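Local coordinates for S-adenosylmethionine:2-demethylmenaquinone methyltransferase (Geobacillus kaustophilus, PDB 2PCN), which belongs to the Aldolase/RraA family and has a compact alpha/beta fold, with three chains in its assembly, at residues 50-55 with 79-85; 59-63 with 128-132; 67-71 with 113-117. The contacts are given in a common frame with arbitrary orientation. Residue numbers count along the deposited sequence, not the author numbering.

Interaction 1 of 3, residues 50-55 with 79-85; sequences LETVPP and IACERGL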
loop_
_atom_site.group_PDB
_atom_site.type_symbol
_atom_site.label_atom_id
_atom_site.label_comp_id
_atom_site.label_asym_id
_atom_site.label_seq_id
_atom_site.Cartn_x
_atom_site.Cartn_y
_atom_site.Cartn_z
ATOM N N LEU A 50 -10.858 11.296 -23.035
ATOM C CA LEU A 50 -11.849 11.520 -21.985
ATOM C C LEU A 50 -12.955 12.471 -22.420
ATOM O O LEU A 50 -14.075 12.398 -21.919
ATOM C CB LEU A 50 -11.178 12.074 -20.725
ATOM C CG LEU A 50 -10.247 11.120 -19.981
ATOM C CD1 LEU A 50 -9.568 11.857 -18.832
ATOM C CD2 LEU A 50 -11.048 9.929 -19.467
ATOM N N GLU A 51 -12.642 13.360 -23.356
ATOM C CA GLU A 51 -13.629 14.325 -23.831
ATOM C C GLU A 51 -14.475 13.780 -24.976
ATOM O O GLU A 51 -15.471 14.394 -25.350
ATOM C CB GLU A 51 -12.933 15.608 -24.299
ATOM C CG GLU A 51 -11.995 16.227 -23.279
ATOM C CD GLU A 51 -11.260 17.438 -23.825
ATOM O OE1 GLU A 51 -10.749 17.363 -24.961
ATOM O OE2 GLU A 51 -11.181 18.461 -23.114
ATOM N N THR A 52 -14.101 12.622 -25.515
ATOM C CA THR A 52 -14.831 12.059 -26.647
ATOM C C THR A 52 -15.397 10.641 -26.553
ATOM O O THR A 52 -16.342 10.323 -27.272
ATOM C CB THR A 52 -13.967 12.127 -27.917
ATOM O OG1 THR A 52 -12.767 11.370 -27.713
ATOM C CG2 THR A 52 -13.604 13.576 -28.231
ATOM N N VAL A 53 -14.849 9.783 -25.693
ATOM C CA VAL A 53 -15.369 8.416 -25.609
ATOM C C VAL A 53 -16.816 8.352 -25.098
ATOM O O VAL A 53 -17.273 9.234 -24.372
ATOM C CB VAL A 53 -14.473 7.512 -24.724
ATOM C CG1 VAL A 53 -13.079 7.431 -25.318
ATOM C CG2 VAL A 53 -14.423 8.046 -23.294
ATOM N N PRO A 54 -17.558 7.300 -25.486
ATOM C CA PRO A 54 -18.955 7.119 -25.074
ATOM C C PRO A 54 -19.127 6.947 -23.569
ATOM O O PRO A 54 -18.211 6.506 -22.878
ATOM C CB PRO A 54 -19.379 5.856 -25.827
ATOM C CG PRO A 54 -18.490 5.844 -27.022
ATOM C CD PRO A 54 -17.161 6.249 -26.438
ATOM N N PRO A 55 -20.311 7.300 -23.043
ATOM C CA PRO A 55 -20.574 7.162 -21.608
ATOM C C PRO A 55 -20.450 5.687 -21.223
ATOM O O PRO A 55 -20.784 4.804 -22.017
ATOM C CB PRO A 55 -22.013 7.668 -21.470
ATOM C CG PRO A 55 -22.132 8.661 -22.591
ATOM C CD PRO A 55 -21.450 7.937 -23.726
ATOM N N ILE A 79 -13.733 15.635 -15.896
ATOM C CA ILE A 79 -14.314 15.452 -17.222
ATOM C C ILE A 79 -14.925 14.057 -17.283
ATOM O O ILE A 79 -16.037 13.872 -17.782
ATOM C CB ILE A 79 -13.242 15.586 -18.336
ATOM C CG1 ILE A 79 -12.689 17.012 -18.365
ATOM C CG2 ILE A 79 -13.843 15.220 -19.690
ATOM C CD1 ILE A 79 -11.555 17.202 -19.343
ATOM N N ALA A 80 -14.197 13.074 -16.760
ATOM C CA ALA A 80 -14.681 11.701 -16.757
ATOM C C ALA A 80 -16.014 11.599 -16.015
ATOM O O ALA A 80 -16.900 10.848 -16.424
ATOM C CB ALA A 80 -13.645 10.776 -16.121
ATOM N N CYS A 81 -16.157 12.350 -14.928
ATOM C CA CYS A 81 -17.402 12.336 -14.163
ATOM C C CYS A 81 -18.522 13.040 -14.922
ATOM O O CYS A 81 -19.647 12.550 -14.983
ATOM C CB CYS A 81 -17.219 13.025 -12.810
ATOM S SG CYS A 81 -16.211 12.102 -11.641
ATOM N N GLU A 82 -18.204 14.194 -15.498
ATOM C CA GLU A 82 -19.189 14.974 -16.238
ATOM C C GLU A 82 -19.735 14.245 -17.464
ATOM O O GLU A 82 -20.896 14.432 -17.833
ATOM C CB GLU A 82 -18.581 16.311 -16.675
ATOM C CG GLU A 82 -17.978 17.110 -15.537
ATOM C CD GLU A 82 -17.350 18.412 -15.998
ATOM O OE1 GLU A 82 -16.823 18.454 -17.128
ATOM O OE2 GLU A 82 -17.368 19.389 -15.222
ATOM N N ARG A 83 -18.911 13.414 -18.096
ATOM C CA ARG A 83 -19.362 12.703 -19.289
ATOM C C ARG A 83 -19.823 11.273 -19.007
ATOM O O ARG A 83 -20.055 10.489 -19.924
ATOM C CB ARG A 83 -18.258 12.732 -20.356
ATOM C CG ARG A 83 -17.798 14.144 -20.680
ATOM C CD ARG A 83 -16.956 14.230 -21.948
ATOM N NE ARG A 83 -17.683 13.762 -23.125
ATOM C CZ ARG A 83 -17.546 12.552 -23.658
ATOM N NH1 ARG A 83 -16.698 11.682 -23.126
ATOM N NH2 ARG A 83 -18.266 12.205 -24.720
ATOM N N GLY A 84 -19.955 10.945 -17.725
ATOM C CA GLY A 84 -20.426 9.631 -17.327
ATOM C C GLY A 84 -19.576 8.420 -17.661
ATOM O O GLY A 84 -20.112 7.358 -17.965
ATOM N N LEU A 85 -18.257 8.557 -17.603
ATOM C CA LEU A 85 -17.390 7.423 -17.887
ATOM C C LEU A 85 -17.367 6.508 -16.660
ATOM O O LEU A 85 -17.660 6.946 -15.546
ATOM C CB LEU A 85 -15.975 7.907 -18.230
ATOM C CG LEU A 85 -15.814 8.669 -19.557
ATOM C CD1 LEU A 85 -16.680 9.909 -19.555
ATOM C CD2 LEU A 85 -14.356 9.050 -19.763
HETATM O O HOH W 1 -19.331 10.142 -22.658
#

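Interaction 2 of 3, residues 59-63 with 128-132; sequences LVVDG and VLEFG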
loop_
_atom_site.group_PDB
_atom_site.type_symbol
_atom_site.label_atom_id
_atom_site.label_comp_id
_atom_site.label_asym_id
_atom_site.label_seq_id
_atom_site.Cartn_x
_atom_site.Cartn_y
_atom_site.Cartn_z
ATOM N N LEU A 59 -11.458 3.985 -19.751
ATOM C CA LEU A 59 -10.276 4.341 -20.523
ATOM C C LEU A 59 -9.058 3.639 -19.942
ATOM O O LEU A 59 -8.778 3.757 -18.750
ATOM C CB LEU A 59 -10.049 5.856 -20.493
ATOM C CG LEU A 59 -8.894 6.334 -21.383
ATOM C CD1 LEU A 59 -9.294 6.199 -22.843
ATOM C CD2 LEU A 59 -8.552 7.775 -21.069
ATOM N N VAL A 60 -8.347 2.892 -20.781
ATOM C CA VAL A 60 -7.145 2.195 -20.351
ATOM C C VAL A 60 -5.979 2.935 -20.988
ATOM O O VAL A 60 -5.911 3.065 -22.214
ATOM C CB VAL A 60 -7.145 0.720 -20.818
ATOM C CG1 VAL A 60 -5.881 0.019 -20.337
ATOM C CG2 VAL A 60 -8.379 0.012 -20.273
ATOM N N VAL A 61 -5.074 3.427 -20.149
ATOM C CA VAL A 61 -3.921 4.184 -20.622
ATOM C C VAL A 61 -2.591 3.502 -20.312
ATOM O O VAL A 61 -2.271 3.244 -19.152
ATOM C CB VAL A 61 -3.899 5.590 -19.984
ATOM C CG1 VAL A 61 -2.663 6.353 -20.434
ATOM C CG2 VAL A 61 -5.167 6.347 -20.354
ATOM N N ASP A 62 -1.819 3.197 -21.350
ATOM C CA ASP A 62 -0.519 2.586 -21.130
ATOM C C ASP A 62 0.522 3.696 -21.137
ATOM O O ASP A 62 0.892 4.207 -22.196
ATOM C CB ASP A 62 -0.185 1.562 -22.215
ATOM C CG ASP A 62 1.151 0.882 -21.970
ATOM O OD1 ASP A 62 1.782 1.182 -20.934
ATOM O OD2 ASP A 62 1.574 0.052 -22.802
ATOM N N GLY A 63 0.972 4.078 -19.949
ATOM C CA GLY A 63 1.971 5.123 -19.824
ATOM C C GLY A 63 3.352 4.535 -19.609
ATOM O O GLY A 63 4.268 5.217 -19.146
ATOM N N VAL A 128 -3.830 -1.413 -29.864
ATOM C CA VAL A 128 -3.790 -2.520 -28.920
ATOM C C VAL A 128 -2.670 -2.253 -27.921
ATOM O O VAL A 128 -1.540 -1.959 -28.309
ATOM C CB VAL A 128 -3.525 -3.858 -29.638
ATOM C CG1 VAL A 128 -3.412 -4.980 -28.621
ATOM C CG2 VAL A 128 -4.651 -4.148 -30.624
ATOM N N LEU A 129 -2.992 -2.337 -26.635
ATOM C CA LEU A 129 -2.003 -2.098 -25.597
ATOM C C LEU A 129 -1.501 -3.430 -25.068
ATOM O O LEU A 129 -2.211 -4.438 -25.123
ATOM C CB LEU A 129 -2.617 -1.290 -24.449
ATOM C CG LEU A 129 -3.357 -0.004 -24.818
ATOM C CD1 LEU A 129 -3.985 0.583 -23.565
ATOM C CD2 LEU A 129 -2.400 0.992 -25.461
ATOM N N GLU A 130 -0.277 -3.432 -24.557
ATOM C CA GLU A 130 0.314 -4.641 -24.009
ATOM C C GLU A 130 1.106 -4.371 -22.736
ATOM O O GLU A 130 2.233 -3.885 -22.786
ATOM C CB GLU A 130 1.227 -5.301 -25.046
ATOM C CG GLU A 130 0.490 -5.921 -26.216
ATOM C CD GLU A 130 1.430 -6.471 -27.272
ATOM O OE1 GLU A 130 2.328 -7.262 -26.913
ATOM O OE2 GLU A 130 1.266 -6.115 -28.458
ATOM N N PHE A 131 0.501 -4.681 -21.593
ATOM C CA PHE A 131 1.162 -4.508 -20.303
ATOM C C PHE A 131 0.448 -5.335 -19.241
ATOM O O PHE A 131 -0.710 -5.720 -19.418
ATOM C CB PHE A 131 1.194 -3.032 -19.880
ATOM C CG PHE A 131 -0.157 -2.449 -19.575
ATOM C CD1 PHE A 131 -0.888 -1.796 -20.563
ATOM C CD2 PHE A 131 -0.693 -2.541 -18.292
ATOM C CE1 PHE A 131 -2.137 -1.235 -20.278
ATOM C CE2 PHE A 131 -1.941 -1.985 -17.995
ATOM C CZ PHE A 131 -2.663 -1.330 -18.993
ATOM N N GLY A 132 1.148 -5.610 -18.146
ATOM C CA GLY A 132 0.567 -6.390 -17.068
ATOM C C GLY A 132 0.217 -7.799 -17.501
ATOM O O GLY A 132 -0.634 -8.449 -16.893
HETATM O O HOH W 2 1.172 -0.980 -25.075
HETATM O O HOH W 3 3.865 -1.180 -21.855
#

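Interaction 3 of 3, residues 67-71 with 113-117; sequences RRVAL and CPVKS. With ACT (acetate ion), chain B.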
loop_
_atom_site.group_PDB
_atom_site.type_symbol
_atom_site.label_atom_id
_atom_site.label_comp_id
_atom_site.label_asym_id
_atom_site.label_seq_id
_atom_site.Cartn_x
_atom_site.Cartn_y
_atom_site.Cartn_z
ATOM N N ARG A 67 7.070 6.741 -13.706
ATOM C CA ARG A 67 6.747 7.369 -12.430
ATOM C C ARG A 67 7.293 8.796 -12.404
ATOM O O ARG A 67 7.316 9.444 -11.356
ATOM C CB ARG A 67 7.349 6.564 -11.278
ATOM C CG ARG A 67 6.688 5.215 -11.055
ATOM C CD ARG A 67 7.444 4.391 -10.025
ATOM N NE ARG A 67 6.796 3.105 -9.780
ATOM C CZ ARG A 67 5.727 2.941 -9.006
ATOM N NH1 ARG A 67 5.181 3.982 -8.390
ATOM N NH2 ARG A 67 5.203 1.733 -8.850
ATOM N N ARG A 68 7.726 9.286 -13.563
ATOM C CA ARG A 68 8.283 10.632 -13.647
ATOM C C ARG A 68 7.238 11.737 -13.769
ATOM O O ARG A 68 7.510 12.892 -13.437
ATOM C CB ARG A 68 9.278 10.712 -14.810
ATOM C CG ARG A 68 10.434 9.728 -14.666
ATOM C CD ARG A 68 11.604 10.060 -15.585
ATOM N NE ARG A 68 11.252 10.001 -17.001
ATOM C CZ ARG A 68 12.126 10.155 -17.991
ATOM N NH1 ARG A 68 13.406 10.377 -17.721
ATOM N NH2 ARG A 68 11.723 10.093 -19.255
ATOM N N VAL A 69 6.044 11.389 -14.244
ATOM C CA VAL A 69 4.970 12.368 -14.375
ATOM C C VAL A 69 3.611 11.726 -14.146
ATOM O O VAL A 69 3.465 10.506 -14.212
ATOM C CB VAL A 69 4.937 13.027 -15.785
ATOM C CG1 VAL A 69 6.251 13.741 -16.069
ATOM C CG2 VAL A 69 4.654 11.975 -16.846
ATOM N N ALA A 70 2.618 12.566 -13.878
ATOM C CA ALA A 70 1.255 12.101 -13.678
ATOM C C ALA A 70 0.573 12.197 -15.043
ATOM O O ALA A 70 0.883 13.092 -15.831
ATOM C CB ALA A 70 0.547 12.990 -12.668
ATOM N N LEU A 71 -0.344 11.282 -15.335
ATOM C CA LEU A 71 -1.041 11.315 -16.623
ATOM C C LEU A 71 -2.494 11.759 -16.461
ATOM O O LEU A 71 -3.191 12.041 -17.440
ATOM C CB LEU A 71 -0.986 9.935 -17.290
ATOM C CG LEU A 71 0.408 9.463 -17.727
ATOM C CD1 LEU A 71 0.328 8.043 -18.260
ATOM C CD2 LEU A 71 0.960 10.397 -18.798
ATOM N N CYS A 113 2.452 11.031 -8.620
ATOM C CA CYS A 113 3.582 11.879 -8.979
ATOM C C CYS A 113 3.011 13.279 -9.150
ATOM O O CYS A 113 2.076 13.478 -9.924
ATOM C CB CYS A 113 4.209 11.416 -10.291
ATOM S SG CYS A 113 5.565 12.479 -10.829
ATOM N N PRO A 114 3.565 14.268 -8.432
ATOM C CA PRO A 114 3.083 15.651 -8.514
ATOM C C PRO A 114 3.430 16.413 -9.790
ATOM O O PRO A 114 2.820 17.445 -10.080
ATOM C CB PRO A 114 3.704 16.295 -7.278
ATOM C CG PRO A 114 5.042 15.624 -7.222
ATOM C CD PRO A 114 4.688 14.162 -7.480
ATOM N N VAL A 115 4.391 15.907 -10.560
ATOM C CA VAL A 115 4.810 16.581 -11.789
ATOM C C VAL A 115 3.858 16.375 -12.969
ATOM O O VAL A 115 3.480 15.248 -13.287
ATOM C CB VAL A 115 6.219 16.116 -12.223
ATOM C CG1 VAL A 115 6.655 16.874 -13.471
ATOM C CG2 VAL A 115 7.212 16.329 -11.085
ATOM N N LYS A 116 3.486 17.471 -13.622
ATOM C CA LYS A 116 2.581 17.400 -14.769
ATOM C C LYS A 116 3.265 16.712 -15.949
ATOM O O LYS A 116 4.487 16.780 -16.099
ATOM C CB LYS A 116 2.128 18.810 -15.179
ATOM C CG LYS A 116 3.151 19.634 -15.970
ATOM C CD LYS A 116 4.562 19.514 -15.409
ATOM C CE LYS A 116 5.458 20.662 -15.848
ATOM N NZ LYS A 116 5.156 21.903 -15.080
ATOM N N SER A 117 2.477 16.046 -16.783
ATOM C CA SER A 117 3.032 15.363 -17.940
ATOM C C SER A 117 3.206 16.344 -19.091
ATOM O O SER A 117 2.679 17.459 -19.056
ATOM C CB SER A 117 2.115 14.217 -18.374
ATOM O OG SER A 117 0.795 14.676 -18.592
HETATM C C ACT B . -1.290 16.488 -15.904
HETATM O O ACT B . -1.955 17.460 -16.216
HETATM O OXT ACT B . -0.318 16.177 -16.572
HETATM C CH3 ACT B . -1.667 15.673 -14.695
#

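Interaction 1 of 3, residues 50-55 with 79-85
Two helices and the turns after them meet here, and the join is shaped by a long arm reaching over a hydrophobic floor. The arm is Arg83, the first residue beyond helix 74-82, whose guanidinium lies among the backbone carbonyls of Leu50, Glu51 and Val53. Its NH1 donates to Leu50 O (3.0 Å, 136°) and to Val53 O (2.8 Å, 153°), while NH2 adds a weak bond to Val53 O at 3.2 Å. Val53 O lies near the guanidinium plane, whereas Glu51 O sits over one face, with Arg83 NE 3.2 Å from Glu51 O but at too poor an angle to bond.

The floor is apolar. Leu50 CD2 points into the notch formed by Ala80 CB (4.3 Å) and Leu85 CD2 (3.4 Å); Val53 CG2 comes within 3.7 Å of the same Leu85 CD2. Ile79 CG2 packs against the base of Leu50, 3.6 Å from Leu50 O and 4.3 Å from Leu50 CB.

Farther along, Pro55 packs on the turn that ends helix 74-82, a Schellman motif (Leu85 N to Ala80 O 2.9 Å, Gly84 N to Cys81 O 3.2 Å) with Gly84 at positive phi. Pro55 CA lies 3.8 Å from Arg83 O, and water 1 fills the gap by donating to Val53 O and Arg83 O, 2.8 Å each.

Backbone bonding of Gly84 with Gly56 continues the join, while Ala80 also packs on Ile105. Helix 44-52 links parallel strands 30-38 and 58-62, and helix 74-82 lies in the connection between parallel strands 58-62 and 87-90.

Interaction 2 of 3, residues 59-63 with 128-132
No hydrogen bond passes directly between these two strands. Their short axes come no closer than 7.9 Å and are inclined at 65°, so they face each other through side chains rather than as partners in one sheet.

Apolar packing supplies one part of the contact. Val60 points its CA-to-CB bond at the other strand, and its CG1 lies 3.8 Å from Leu129 CD1 and 3.7 Å from Phe131 CZ, the latter approach being to the edge of the ring. Leu129 CD2 rests 4.0 Å from Asp62 CB. Separate from these side-chain pairs is a van der Waals contact with a backbone carbonyl, Leu129 CD1 to Val60 O at 3.4 Å.

The polar part runs through solvent. Water 2 donates to Asp62 OD2 (2.5 Å) and accepts from Glu130 N (2.9 Å); water 3 donates to Asp62 OD2 (2.8 Å) and to Glu130 O (3.3 Å). A buried carboxylate is thus linked to both backbone polar groups of Glu130, while its OD1 takes the amide of Lys64. Phe131 lies beside this carboxylate, with CD1 3.6 Å from Asp62 CG.

Strand 58-62 runs inside the mixed sheet, parallel to strands 30-38 and 87-90, and helix 44-52 packs on Leu59 and Val61. Strand 129-131 pairs instead with strand 134-136, from which Trp136 stacks on Phe131 and touches Val60 and Leu129.

Interaction 3 of 3, residues 67-71 with 113-117
A small three-stranded parallel sheet, ordered 70-72, 93-94, 111-112, frames this contact: the loop leaving its last strand swings back to the beginning of its first. One backbone hydrogen bond marks the meeting, Ala70 N to Val115 O at 2.9 Å and 164°, and Val69 CA adds a CA-H...O contact to the same Val115 O at 3.4 Å.

Cys113 occupies the hollow at one end. Its SG lies 3.3 Å from Arg68 O and 3.6 Å from Val69 CA, and takes a weak hydrogen bond from Val115 N within its own loop (3.6 Å). Nearby, Ala70 CB is 3.2 Å from Cys113 O. Elsewhere, Val69 CG1 meets Val115 CG1 at 4.1 Å, and Val69 CG2 packs 3.7 Å from Ser117 CB.

The Arg68 guanidinium forms a salt bridge with Glu41. The loop also faces a second subunit, where Val115 packs on Val16 of that neighbouring subunit and Lys116 on its Asp8. An acetate ion, probably from the crystallisation liquor, is held by Ser117 and Lys119: Ser117 N and Ser117 OG each donate to acetate OXT at 2.8 Å.

In the fold
From the N terminus the first halves come in order, 50-55, 59-63 and 67-71, before any contact is closed. Interaction 1 closes first, at 79-85, on a loop that contains the opening segments of the other two, so it crosses both. Interaction 3 closes next, at 113-117, and interaction 2 last, at 128-132; the loop of interaction 2 therefore encloses interaction 3 entirely. Direct packing links neighbours: Leu50 CD2 lies 3.7 Å from Leu59 CD2, joining interactions 1 and 2, and Leu71 CD1 lies 3.7 Å from Gly63 CA, joining 2 and 3. Together they connect the paired helices, the main sheet, the separate hairpin of strands 129-131 and 134-136, and the small parallel sheet.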